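Local coordinates for protein beta-glucoside kinase (Listeria monocytogenes, PDB 4HTL) that catalyses the ATP-dependent phosphorylation of cellobiose to cellobiose-6'-phosphate and may also regulate transcription of the cellobiose-PTS operon, at residues Lys5-Asp10 with Lys48-Glu53; Pro100-Asn105 with Val286-Gln291; Asn108-Ala113 with Asn278-Leu283; Pro70-Ile75 with Asn86-Glu91. All coordinates share one frame; numbering follows the deposited sequence.

Contact 1 of 4, residues Lys5-Asp10 with Lys48-Glu53; sequences KIAAFD and KVFLAE
Phe9 and Phe50 meet where the first strand of the domain runs beneath helix 40-52, and they make the tight part of this contact. Carbon CD2 of Phe50 sits 3.8 Å from CZ of Phe9, with CE1 of Phe9 just as near. The two side chains run antiparallel past one another, their ring planes inclined at 76° and their centroids 5.7 Å apart. On Phe50, CG stands anti to the backbone N (chi1 -172°), which sets CG out toward the strand. Beside the aromatic pair, Leu51 makes two contacts: its branch carbon CG lies at the edge of the Phe9 ring, 4.2 Å from CZ, and its methyl CD2 reaches CB of Ala7 at 3.8 Å. Ala7 directs its methyl at the helix and also comes near the edge of the Phe50 ring, a looser approach of 4.4 Å between CB and CE2. Met18 of the adjoining strand 15-21 touches both phenylalanines, and Val57 packs on Ala7 and Leu51.

The rest of the helix segment is solvent-facing: Lys48, Val49 and Ala52 are exposed, and charged ends find partners beyond the contact, Lys48 bridging to Glu96 and Glu53 to Lys31. The strand and helix segments run nearly antiparallel, at 158°, with axes 10.1 Å apart at closest. Strand 6-11 carries residues assigned to ATP binding by similarity, among them Ala8, Phe9 and Asp10. Since every contact between the two segments is apolar, the helix is held over this strand by shape and hydrophobic burial rather than by directional polar bonds.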
loop_
_atom_site.group_PDB
_atom_site.type_symbol
_atom_site.label_atom_id
_atom_site.label_comp_id
_atom_site.label_asym_id
_atom_site.label_seq_id
_atom_site.Cartn_x
_atom_site.Cartn_y
_atom_site.Cartn_z
ATOM N N LYS A 5 -26.380 20.541 15.082
ATOM C CA LYS A 5 -25.096 21.229 15.315
ATOM C C LYS A 5 -24.177 20.199 15.962
ATOM O O LYS A 5 -24.526 19.601 16.987
ATOM C CB LYS A 5 -25.237 22.426 16.266
ATOM C CG LYS A 5 -25.912 23.669 15.698
ATOM C CD LYS A 5 -26.085 24.748 16.772
ATOM C CE LYS A 5 -26.632 26.045 16.186
ATOM N NZ LYS A 5 -26.710 27.179 17.154
ATOM N N ILE A 6 -23.007 20.002 15.368
ATOM C CA ILE A 6 -22.081 18.929 15.775
ATOM C C ILE A 6 -20.863 19.506 16.472
ATOM O O ILE A 6 -20.173 20.366 15.936
ATOM C CB ILE A 6 -21.690 18.029 14.555
ATOM C CG1 ILE A 6 -22.950 17.386 13.951
ATOM C CG2 ILE A 6 -20.674 16.949 14.943
ATOM C CD1 ILE A 6 -22.807 16.997 12.480
ATOM N N ALA A 7 -20.628 19.071 17.704
ATOM C CA ALA A 7 -19.373 19.378 18.402
ATOM C C ALA A 7 -18.260 18.497 17.833
ATOM O O ALA A 7 -18.330 17.274 17.932
ATOM C CB ALA A 7 -19.514 19.150 19.898
ATOM N N ALA A 8 -17.252 19.124 17.235
ATOM C CA ALA A 8 -16.136 18.418 16.616
ATOM C C ALA A 8 -14.869 18.661 17.407
ATOM O O ALA A 8 -14.581 19.803 17.843
ATOM C CB ALA A 8 -15.949 18.862 15.144
ATOM N N PHE A 9 -14.087 17.606 17.557
ATOM C CA PHE A 9 -12.818 17.663 18.211
ATOM C C PHE A 9 -11.727 17.061 17.353
ATOM O O PHE A 9 -11.857 15.952 16.867
ATOM C CB PHE A 9 -12.839 16.895 19.540
ATOM C CG PHE A 9 -13.818 17.432 20.536
ATOM C CD1 PHE A 9 -13.491 18.538 21.287
ATOM C CD2 PHE A 9 -15.081 16.868 20.684
ATOM C CE1 PHE A 9 -14.394 19.074 22.188
ATOM C CE2 PHE A 9 -15.996 17.405 21.584
ATOM C CZ PHE A 9 -15.653 18.514 22.332
ATOM N N ASP A 10 -10.608 17.767 17.270
ATOM C CA ASP A 10 -9.449 17.275 16.546
ATOM C C ASP A 10 -8.256 17.311 17.467
ATOM O O ASP A 10 -7.730 18.399 17.790
ATOM C CB ASP A 10 -9.189 18.145 15.324
ATOM C CG ASP A 10 -7.962 17.706 14.539
ATOM O OD1 ASP A 10 -7.538 16.502 14.567
ATOM O OD2 ASP A 10 -7.437 18.580 13.870
ATOM N N LYS A 48 -15.077 18.223 28.076
ATOM C CA LYS A 48 -16.186 18.449 28.995
ATOM C C LYS A 48 -16.530 19.927 29.094
ATOM O O LYS A 48 -17.717 20.314 29.071
ATOM C CB LYS A 48 -15.861 17.897 30.399
ATOM C CG LYS A 48 -16.252 16.463 30.565
ATOM C CD LYS A 48 -16.029 15.989 31.995
ATOM C CE LYS A 48 -17.219 16.298 32.879
ATOM N NZ LYS A 48 -18.424 15.506 32.489
ATOM N N VAL A 49 -15.496 20.756 29.186
ATOM C CA VAL A 49 -15.682 22.219 29.322
ATOM C C VAL A 49 -16.313 22.786 28.039
ATOM O O VAL A 49 -17.289 23.543 28.109
ATOM C CB VAL A 49 -14.346 22.931 29.681
ATOM C CG1 VAL A 49 -14.445 24.455 29.517
ATOM C CG2 VAL A 49 -13.909 22.559 31.101
ATOM N N PHE A 50 -15.815 22.371 26.874
ATOM C CA PHE A 50 -16.377 22.853 25.592
ATOM C C PHE A 50 -17.844 22.461 25.429
ATOM O O PHE A 50 -18.649 23.272 24.982
ATOM C CB PHE A 50 -15.569 22.315 24.412
ATOM C CG PHE A 50 -15.947 22.891 23.055
ATOM C CD1 PHE A 50 -15.548 24.156 22.674
ATOM C CD2 PHE A 50 -16.693 22.145 22.155
ATOM C CE1 PHE A 50 -15.884 24.669 21.416
ATOM C CE2 PHE A 50 -17.041 22.655 20.904
ATOM C CZ PHE A 50 -16.640 23.918 20.540
ATOM N N LEU A 51 -18.195 21.231 25.819
ATOM C CA LEU A 51 -19.582 20.742 25.692
ATOM C C LEU A 51 -20.569 21.505 26.595
ATOM O O LEU A 51 -21.668 21.849 26.157
ATOM C CB LEU A 51 -19.642 19.233 25.953
ATOM C CG LEU A 51 -18.967 18.358 24.879
ATOM C CD1 LEU A 51 -18.739 16.928 25.376
ATOM C CD2 LEU A 51 -19.776 18.392 23.569
ATOM N N ALA A 52 -20.180 21.752 27.839
ATOM C CA ALA A 52 -21.023 22.516 28.786
ATOM C C ALA A 52 -21.274 23.932 28.279
ATOM O O ALA A 52 -22.361 24.487 28.474
ATOM C CB ALA A 52 -20.390 22.547 30.181
ATOM N N GLU A 53 -20.259 24.496 27.624
ATOM C CA GLU A 53 -20.345 25.818 26.987
ATOM C C GLU A 53 -21.227 25.864 25.745
ATOM O O GLU A 53 -21.520 26.941 25.277
ATOM C CB GLU A 53 -18.944 26.307 26.568
ATOM C CG GLU A 53 -18.009 26.600 27.732
ATOM C CD GLU A 53 -16.597 26.951 27.304
ATOM O OE1 GLU A 53 -16.171 26.548 26.190
ATOM O OE2 GLU A 53 -15.913 27.640 28.102
#

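Contact 2 of 4, residues Pro100-Asn105 with Val286-Gln291; sequences PVAIEN and VYHFLQ
His288 and Phe289, neighbours on helix 280-293, reach strand 101-105 on either side of the Ala102 methyl. That methyl is close to both: CB of Ala102 lies 3.7 Å from CD2 of His288 and 3.6 Å from CA of Phe289. Over one face of the imidazole sits CB of Glu104, a CH-pi contact 4.0 Å from the ring centroid and 26° off its normal. NE2 of His288 comes to 3.0 Å from the carbonyl O of Ile103. Just before the strand begins, Pro100 meets the edge of the Phe289 ring, its O 3.6 Å from CE1.

Strand 101-105 is an outermost strand of the five-stranded mixed sheet in this lobe of the actin-like ATPase fold, and the helix packs across one side of it while helix 89-97 lies against Val101 and Ile103 on the other. In the next shell, the bent Glu104 chain turns its carboxylate back, and OE2 accepts from N of Asn105 at 2.8 Å and from ND2 of Asn108. Its other oxygen, OE1, pairs with Arg147. Asn105 in turn caps helix 106-117 through OD1, which receives N of Asn108.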
loop_
_atom_site.group_PDB
_atom_site.type_symbol
_atom_site.label_atom_id
_atom_site.label_comp_id
_atom_site.label_asym_id
_atom_site.label_seq_id
_atom_site.Cartn_x
_atom_site.Cartn_y
_atom_site.Cartn_z
ATOM N N PRO A 100 -25.366 11.300 20.325
ATOM C CA PRO A 100 -24.646 10.391 19.420
ATOM C C PRO A 100 -23.206 10.863 19.209
ATOM O O PRO A 100 -22.949 12.079 19.154
ATOM C CB PRO A 100 -25.442 10.470 18.119
ATOM C CG PRO A 100 -26.164 11.777 18.185
ATOM C CD PRO A 100 -26.453 12.021 19.638
ATOM N N VAL A 101 -22.288 9.898 19.123
ATOM C CA VAL A 101 -20.850 10.151 19.025
ATOM C C VAL A 101 -20.254 9.309 17.890
ATOM O O VAL A 101 -20.673 8.166 17.651
ATOM C CB VAL A 101 -20.128 9.823 20.362
ATOM C CG1 VAL A 101 -18.622 10.095 20.254
ATOM C CG2 VAL A 101 -20.756 10.625 21.510
ATOM N N ALA A 102 -19.311 9.897 17.167
ATOM C CA ALA A 102 -18.507 9.169 16.210
ATOM C C ALA A 102 -17.033 9.524 16.416
ATOM O O ALA A 102 -16.669 10.624 16.866
ATOM C CB ALA A 102 -18.949 9.439 14.783
ATOM N N ILE A 103 -16.194 8.555 16.096
ATOM C CA ILE A 103 -14.762 8.719 16.215
ATOM C C ILE A 103 -14.040 8.038 15.038
ATOM O O ILE A 103 -14.450 6.955 14.570
ATOM C CB ILE A 103 -14.282 8.172 17.547
ATOM C CG1 ILE A 103 -12.791 8.433 17.722
ATOM C CG2 ILE A 103 -14.594 6.695 17.645
ATOM C CD1 ILE A 103 -12.368 8.362 19.158
ATOM N N GLU A 104 -12.968 8.688 14.557
ATOM C CA GLU A 104 -12.159 8.178 13.449
ATOM C C GLU A 104 -10.730 8.672 13.708
ATOM O O GLU A 104 -10.516 9.626 14.454
ATOM C CB GLU A 104 -12.711 8.671 12.098
ATOM C CG GLU A 104 -11.930 8.280 10.816
ATOM C CD GLU A 104 -11.709 6.809 10.620
ATOM O OE1 GLU A 104 -12.527 6.179 9.955
ATOM O OE2 GLU A 104 -10.682 6.285 11.122
ATOM N N ASN A 105 -9.746 8.008 13.128
ATOM C CA ASN A 105 -8.342 8.379 13.228
ATOM C C ASN A 105 -8.042 9.726 12.566
ATOM O O ASN A 105 -8.700 10.083 11.582
ATOM C CB ASN A 105 -7.529 7.236 12.609
ATOM C CG ASN A 105 -6.147 7.648 12.171
ATOM O OD1 ASN A 105 -5.958 8.086 11.033
ATOM N ND2 ASN A 105 -5.154 7.437 13.051
ATOM N N VAL A 286 -16.473 15.286 11.215
ATOM C CA VAL A 286 -17.866 15.532 10.890
ATOM C C VAL A 286 -18.379 14.669 9.751
ATOM O O VAL A 286 -19.460 14.073 9.855
ATOM C CB VAL A 286 -18.172 17.040 10.723
ATOM C CG1 VAL A 286 -19.600 17.289 10.154
ATOM C CG2 VAL A 286 -17.963 17.719 12.080
ATOM N N TYR A 287 -17.631 14.599 8.667
ATOM C CA TYR A 287 -17.994 13.710 7.589
ATOM C C TYR A 287 -18.225 12.284 8.059
ATOM O O TYR A 287 -19.258 11.672 7.718
ATOM C CB TYR A 287 -16.960 13.763 6.485
ATOM C CG TYR A 287 -17.297 12.982 5.256
ATOM C CD1 TYR A 287 -18.014 13.564 4.213
ATOM C CD2 TYR A 287 -16.820 11.705 5.086
ATOM C CE1 TYR A 287 -18.283 12.873 3.059
ATOM C CE2 TYR A 287 -17.079 11.007 3.919
ATOM C CZ TYR A 287 -17.822 11.608 2.917
ATOM O OH TYR A 287 -18.087 10.949 1.739
ATOM N N HIS A 288 -17.290 11.747 8.838
ATOM C CA HIS A 288 -17.473 10.404 9.398
ATOM C C HIS A 288 -18.731 10.298 10.221
ATOM O O HIS A 288 -19.499 9.361 10.055
ATOM C CB HIS A 288 -16.235 10.002 10.210
ATOM C CG HIS A 288 -16.383 8.713 10.935
ATOM N ND1 HIS A 288 -16.593 7.549 10.301
ATOM C CD2 HIS A 288 -16.401 8.428 12.299
ATOM C CE1 HIS A 288 -16.714 6.560 11.212
ATOM N NE2 HIS A 288 -16.612 7.100 12.434
ATOM N N PHE A 289 -18.974 11.273 11.102
ATOM C CA PHE A 289 -20.183 11.301 11.932
ATOM C C PHE A 289 -21.432 11.268 11.063
ATOM O O PHE A 289 -22.357 10.500 11.330
ATOM C CB PHE A 289 -20.202 12.578 12.801
ATOM C CG PHE A 289 -21.470 12.750 13.595
ATOM C CD1 PHE A 289 -21.548 12.340 14.903
ATOM C CD2 PHE A 289 -22.581 13.344 13.018
ATOM C CE1 PHE A 289 -22.716 12.503 15.621
ATOM C CE2 PHE A 289 -23.748 13.504 13.719
ATOM C CZ PHE A 289 -23.817 13.076 15.027
ATOM N N LEU A 290 -21.440 12.089 10.002
ATOM C CA LEU A 290 -22.601 12.166 9.090
ATOM C C LEU A 290 -22.868 10.833 8.349
ATOM O O LEU A 290 -24.022 10.448 8.138
ATOM C CB LEU A 290 -22.437 13.317 8.094
ATOM C CG LEU A 290 -22.543 14.740 8.668
ATOM C CD1 LEU A 290 -22.153 15.774 7.624
ATOM C CD2 LEU A 290 -23.931 15.066 9.241
ATOM N N GLN A 291 -21.795 10.128 7.994
ATOM C CA GLN A 291 -21.877 8.797 7.375
ATOM C C GLN A 291 -22.451 7.781 8.355
ATOM O O GLN A 291 -23.279 6.936 7.999
ATOM C CB GLN A 291 -20.490 8.321 6.926
ATOM C CG GLN A 291 -20.008 8.930 5.611
ATOM C CD GLN A 291 -18.873 8.141 5.024
ATOM O OE1 GLN A 291 -17.920 7.781 5.728
ATOM N NE2 GLN A 291 -18.966 7.843 3.744
#

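Contact 3 of 4, residues Asn108-Ala113 with Asn278-Leu283; sequences NCALLA and NQAGLL
Ala113 and Ala280 turn their methyls toward each other's helix, and their CB atoms meet at 3.8 Å. CB of Ala113 also comes to 3.3 Å from the carbonyl O of Ala280. The methyl therefore rests against the backbone of helix 280-293 as well as against a side chain. Ala280 sends its own CB between two residues of helix 106-117: it approaches Ala113 and, one turn earlier, Ala110, whose CA and CB are each 4.0 Å away. At Ala110 the methyl points neither at the partner helix nor away from it.

The two ends of the patch are built from different groups. Cys109 directs CB toward the backbone of Gly281, reaching its carbonyl O at 3.7 Å. Its thiol is carried elsewhere by the first torsion, with SG beside the backbone N and anti to the carbonyl carbon (chi1 -75°), and packs against Glu104 CB. On the other flank, Leu283 touches Ala113 through CB alone, at 4.1 Å, and Leu283 also packs on Ile27 of strand 27-34.

Small residues permit a close backbone approach, and the CA atoms of Ala110 and Ala280 are only 4.7 Å apart. Gly281 also lies beside Asp10, part of the ATP-binding segment assigned by similarity. This junction of two helices near the centre of the chain, close to the nucleotide-binding segment, is characteristic of the interdomain region in the actin-like ATPase fold to which ROK kinases belong.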
loop_
_atom_site.group_PDB
_atom_site.type_symbol
_atom_site.label_atom_id
_atom_site.label_comp_id
_atom_site.label_asym_id
_atom_site.label_seq_id
_atom_site.Cartn_x
_atom_site.Cartn_y
_atom_site.Cartn_z
ATOM N N ASN A 108 -7.031 9.725 8.751
ATOM C CA ASN A 108 -8.234 9.373 8.038
ATOM C C ASN A 108 -9.203 10.504 7.977
ATOM O O ASN A 108 -9.743 10.751 6.910
ATOM C CB ASN A 108 -8.918 8.144 8.618
ATOM C CG ASN A 108 -8.092 6.845 8.430
ATOM O OD1 ASN A 108 -7.118 6.816 7.671
ATOM N ND2 ASN A 108 -8.483 5.781 9.159
ATOM N N CYS A 109 -9.390 11.242 9.080
ATOM C CA CYS A 109 -10.292 12.393 9.062
ATOM C C CYS A 109 -9.792 13.469 8.076
ATOM O O CYS A 109 -10.562 14.001 7.291
ATOM C CB CYS A 109 -10.455 12.982 10.461
ATOM S SG CYS A 109 -11.510 12.005 11.530
ATOM N N ALA A 110 -8.500 13.729 8.044
ATOM C CA ALA A 110 -7.983 14.740 7.143
ATOM C C ALA A 110 -8.183 14.289 5.707
ATOM O O ALA A 110 -8.469 15.125 4.841
ATOM C CB ALA A 110 -6.501 15.057 7.401
ATOM N N LEU A 111 -8.071 12.987 5.441
ATOM C CA LEU A 111 -8.351 12.513 4.095
ATOM C C LEU A 111 -9.846 12.721 3.762
ATOM O O LEU A 111 -10.184 13.124 2.676
ATOM C CB LEU A 111 -7.980 11.061 3.944
ATOM C CG LEU A 111 -8.170 10.474 2.535
ATOM C CD1 LEU A 111 -7.136 9.392 2.241
ATOM C CD2 LEU A 111 -9.601 9.910 2.376
ATOM N N LEU A 112 -10.706 12.402 4.710
ATOM C CA LEU A 112 -12.139 12.563 4.512
ATOM C C LEU A 112 -12.517 14.014 4.225
ATOM O O LEU A 112 -13.416 14.251 3.423
ATOM C CB LEU A 112 -12.918 11.984 5.687
ATOM C CG LEU A 112 -12.905 10.444 5.855
ATOM C CD1 LEU A 112 -13.587 10.050 7.174
ATOM C CD2 LEU A 112 -13.432 9.653 4.658
ATOM N N ALA A 113 -11.818 14.968 4.842
ATOM C CA ALA A 113 -12.023 16.382 4.528
ATOM C C ALA A 113 -11.692 16.642 3.042
ATOM O O ALA A 113 -12.435 17.366 2.322
ATOM C CB ALA A 113 -11.254 17.298 5.464
ATOM N N ASN A 278 -5.958 23.943 8.200
ATOM C CA ASN A 278 -6.326 24.288 9.577
ATOM C C ASN A 278 -7.452 23.447 10.181
ATOM O O ASN A 278 -7.397 23.058 11.346
ATOM C CB ASN A 278 -6.574 25.798 9.671
ATOM C CG ASN A 278 -5.321 26.599 9.293
ATOM O OD1 ASN A 278 -4.205 26.448 9.899
ATOM N ND2 ASN A 278 -5.457 27.390 8.241
ATOM N N GLN A 279 -8.460 23.144 9.373
ATOM C CA GLN A 279 -9.682 22.543 9.860
ATOM C C GLN A 279 -9.976 21.121 9.356
ATOM O O GLN A 279 -11.079 20.583 9.627
ATOM C CB GLN A 279 -10.837 23.506 9.543
ATOM C CG GLN A 279 -10.649 24.871 10.231
ATOM C CD GLN A 279 -11.819 25.814 10.098
ATOM O OE1 GLN A 279 -12.460 25.887 9.048
ATOM N NE2 GLN A 279 -12.076 26.573 11.157
ATOM N N ALA A 280 -9.071 20.542 8.565
ATOM C CA ALA A 280 -9.306 19.193 8.006
ATOM C C ALA A 280 -9.727 18.124 9.011
ATOM O O ALA A 280 -10.649 17.341 8.725
ATOM C CB ALA A 280 -8.156 18.710 7.130
ATOM N N GLY A 281 -9.059 18.066 10.160
ATOM C CA GLY A 281 -9.432 17.085 11.190
ATOM C C GLY A 281 -10.879 17.263 11.631
ATOM O O GLY A 281 -11.605 16.293 11.708
ATOM N N LEU A 282 -11.276 18.505 11.963
ATOM C CA LEU A 282 -12.632 18.773 12.383
ATOM C C LEU A 282 -13.629 18.395 11.322
ATOM O O LEU A 282 -14.651 17.733 11.592
ATOM C CB LEU A 282 -12.819 20.268 12.734
ATOM C CG LEU A 282 -12.001 20.822 13.902
ATOM C CD1 LEU A 282 -12.129 22.351 13.933
ATOM C CD2 LEU A 282 -12.413 20.171 15.227
ATOM N N LEU A 283 -13.341 18.823 10.100
ATOM C CA LEU A 283 -14.278 18.604 9.002
ATOM C C LEU A 283 -14.395 17.112 8.661
ATOM O O LEU A 283 -15.514 16.587 8.469
ATOM C CB LEU A 283 -13.848 19.423 7.790
ATOM C CG LEU A 283 -13.926 20.937 7.906
ATOM C CD1 LEU A 283 -13.094 21.601 6.791
ATOM C CD2 LEU A 283 -15.382 21.400 7.906
#

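Contact 4 of 4, residues Pro70-Ile75 with Asn86-Glu91; sequences PKTGLI and NFNLKE
A beta hairpin whose second strand runs directly into a helix brings Gly73 against Lys90 and Ile75 against Phe87. The pairing of its strands, 74-77 and 87-88, rests on Ile75 and Phe87, an antiparallel hydrogen-bonded pair: N of Ile75 donates to O of Phe87 and N of Phe87 to O of Ile75, both at 3.0 Å. Asn86 and Phe87 together face Ile75, which makes a G1 beta bulge. Past this pair, Ile75 and Leu89 extend alongside each other in one direction, with CD1 of Ile75 3.9 Å from CB of Leu89.

At the start of helix 89-97 the amide of Asn88 serves both segments. Its OD1 accepts from N of Glu91 at 2.8 Å, the N-cap bond, while ND2 donates to O of Thr72 at 2.9 Å. Thr72 O lies close to the plane of the amide, although ND2 stands well above the plane of the Thr72 carbonyl. Thr72 also forms an ST turn, its OG1 receiving N of Leu74. The loop leading into the hairpin is thus bonded to the cap residue of the helix, and this helix in turn packs on strand 101-105 through Leu89 and Lys90.

Lys90 is extended from CG onward and runs past the Thr72 carbonyl, CD 3.7 Å from its O, to give NZ to O of Lys71 at 2.8 Å. Where its chain begins, CB presses on CA of Gly73 at 3.5 Å, tighter than usual for two carbons. Gly73, at positive phi, has only hydrogens at CA where Lys90 CB and Asn88 OD1 close in.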
loop_
_atom_site.group_PDB
_atom_site.type_symbol
_atom_site.label_atom_id
_atom_site.label_comp_id
_atom_site.label_asym_id
_atom_site.label_seq_id
_atom_site.Cartn_x
_atom_site.Cartn_y
_atom_site.Cartn_z
ATOM N N PRO A 70 -13.860 2.440 14.095
ATOM C CA PRO A 70 -14.767 3.545 13.850
ATOM C C PRO A 70 -16.222 3.198 14.122
ATOM O O PRO A 70 -17.023 4.105 14.212
ATOM C CB PRO A 70 -14.546 3.839 12.383
ATOM C CG PRO A 70 -14.168 2.524 11.793
ATOM C CD PRO A 70 -13.391 1.812 12.853
ATOM N N LYS A 71 -16.581 1.912 14.217
ATOM C CA LYS A 71 -17.961 1.533 14.516
ATOM C C LYS A 71 -18.206 1.453 16.041
ATOM O O LYS A 71 -19.234 1.923 16.524
ATOM C CB LYS A 71 -18.343 0.197 13.836
ATOM C CG LYS A 71 -18.511 0.314 12.317
ATOM C CD LYS A 71 -19.167 -0.908 11.672
ATOM C CE LYS A 71 -19.340 -0.735 10.162
ATOM N NZ LYS A 71 -19.472 -2.020 9.403
ATOM N N THR A 72 -17.274 0.841 16.780
ATOM C CA THR A 72 -17.401 0.685 18.224
ATOM C C THR A 72 -16.866 1.855 19.063
ATOM O O THR A 72 -17.292 2.040 20.222
ATOM C CB THR A 72 -16.738 -0.585 18.751
ATOM O OG1 THR A 72 -15.317 -0.469 18.650
ATOM C CG2 THR A 72 -17.236 -1.844 18.014
ATOM N N GLY A 73 -15.929 2.614 18.499
ATOM C CA GLY A 73 -15.292 3.736 19.199
ATOM C C GLY A 73 -14.114 3.331 20.072
ATOM O O GLY A 73 -13.540 4.159 20.787
ATOM N N LEU A 74 -13.724 2.063 20.018
ATOM C CA LEU A 74 -12.590 1.617 20.817
ATOM C C LEU A 74 -11.271 2.035 20.210
ATOM O O LEU A 74 -10.946 1.633 19.083
ATOM C CB LEU A 74 -12.616 0.093 20.993
ATOM C CG LEU A 74 -11.457 -0.528 21.769
ATOM C CD1 LEU A 74 -11.481 -0.038 23.213
ATOM C CD2 LEU A 74 -11.556 -2.046 21.697
ATOM N N ILE A 75 -10.505 2.820 20.966
ATOM C CA ILE A 75 -9.115 3.197 20.615
ATOM C C ILE A 75 -8.229 2.116 21.176
ATOM O O ILE A 75 -8.114 1.968 22.385
ATOM C CB ILE A 75 -8.691 4.553 21.222
ATOM C CG1 ILE A 75 -9.620 5.668 20.746
ATOM C CG2 ILE A 75 -7.233 4.911 20.864
ATOM C CD1 ILE A 75 -9.380 7.026 21.397
ATOM N N ASN A 86 -6.554 1.262 24.642
ATOM C CA ASN A 86 -7.652 0.388 25.044
ATOM C C ASN A 86 -8.754 1.178 25.764
ATOM O O ASN A 86 -9.254 0.737 26.805
ATOM C CB ASN A 86 -7.135 -0.769 25.935
ATOM C CG ASN A 86 -8.196 -1.801 26.191
ATOM O OD1 ASN A 86 -9.032 -2.064 25.328
ATOM N ND2 ASN A 86 -8.204 -2.365 27.391
ATOM N N PHE A 87 -9.131 2.331 25.193
ATOM C CA PHE A 87 -10.140 3.217 25.780
ATOM C C PHE A 87 -11.262 3.449 24.792
ATOM O O PHE A 87 -11.008 3.907 23.674
ATOM C CB PHE A 87 -9.489 4.562 26.112
ATOM C CG PHE A 87 -10.422 5.577 26.685
ATOM C CD1 PHE A 87 -11.272 5.257 27.754
ATOM C CD2 PHE A 87 -10.420 6.881 26.203
ATOM C CE1 PHE A 87 -12.127 6.214 28.294
ATOM C CE2 PHE A 87 -11.263 7.838 26.757
ATOM C CZ PHE A 87 -12.120 7.503 27.792
ATOM N N ASN A 88 -12.493 3.153 25.189
ATOM C CA ASN A 88 -13.622 3.443 24.337
ATOM C C ASN A 88 -14.104 4.873 24.568
ATOM O O ASN A 88 -14.973 5.144 25.385
ATOM C CB ASN A 88 -14.732 2.431 24.486
ATOM C CG ASN A 88 -15.679 2.471 23.314
ATOM O OD1 ASN A 88 -16.118 3.558 22.910
ATOM N ND2 ASN A 88 -15.934 1.312 22.708
ATOM N N LEU A 89 -13.531 5.777 23.775
ATOM C CA LEU A 89 -13.830 7.209 23.866
ATOM C C LEU A 89 -15.257 7.497 23.373
ATOM O O LEU A 89 -15.927 8.399 23.883
ATOM C CB LEU A 89 -12.803 8.012 23.084
ATOM C CG LEU A 89 -13.037 9.527 23.024
ATOM C CD1 LEU A 89 -13.132 10.170 24.406
ATOM C CD2 LEU A 89 -11.913 10.165 22.202
ATOM N N LYS A 90 -15.745 6.719 22.416
ATOM C CA LYS A 90 -17.163 6.864 21.976
ATOM C C LYS A 90 -18.108 6.582 23.139
ATOM O O LYS A 90 -19.027 7.365 23.406
ATOM C CB LYS A 90 -17.474 5.942 20.797
ATOM C CG LYS A 90 -18.909 5.994 20.255
ATOM C CD LYS A 90 -19.121 5.073 19.054
ATOM C CE LYS A 90 -20.626 4.867 18.800
ATOM N NZ LYS A 90 -20.833 3.993 17.622
ATOM N N GLU A 91 -17.896 5.473 23.835
ATOM C CA GLU A 91 -18.793 5.107 24.935
ATOM C C GLU A 91 -18.680 6.067 26.112
ATOM O O GLU A 91 -19.667 6.322 26.787
ATOM C CB GLU A 91 -18.539 3.692 25.398
ATOM C CG GLU A 91 -19.048 2.654 24.424
ATOM C CD GLU A 91 -18.699 1.241 24.843
ATOM O OE1 GLU A 91 -19.129 0.320 24.126
ATOM O OE2 GLU A 91 -17.995 1.043 25.866
#

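Contacts 1, 2 and 4 describe one lobe, and contact 3 leads toward the centre of the chain. Along the sequence contact 1 closes first, then contact 4; contact 3 is nested within the long loop that contact 2 closes. Contacts 1 and 2 reach the same five-stranded sheet, with centres 14 Å apart, and join where Ile6 packs on Phe289. Helix 280-293 serves contacts 2 and 3, whose centres are 11 Å apart, so the C-terminal helix ties strand 101-105 to helix 106-117. Contact 4 touches contact 2 through Ile103. Helix 280-293, from the far end of the chain, thus packs on the strand that probably binds ATP, while contact 4 lies farther out, beyond strand 101-105.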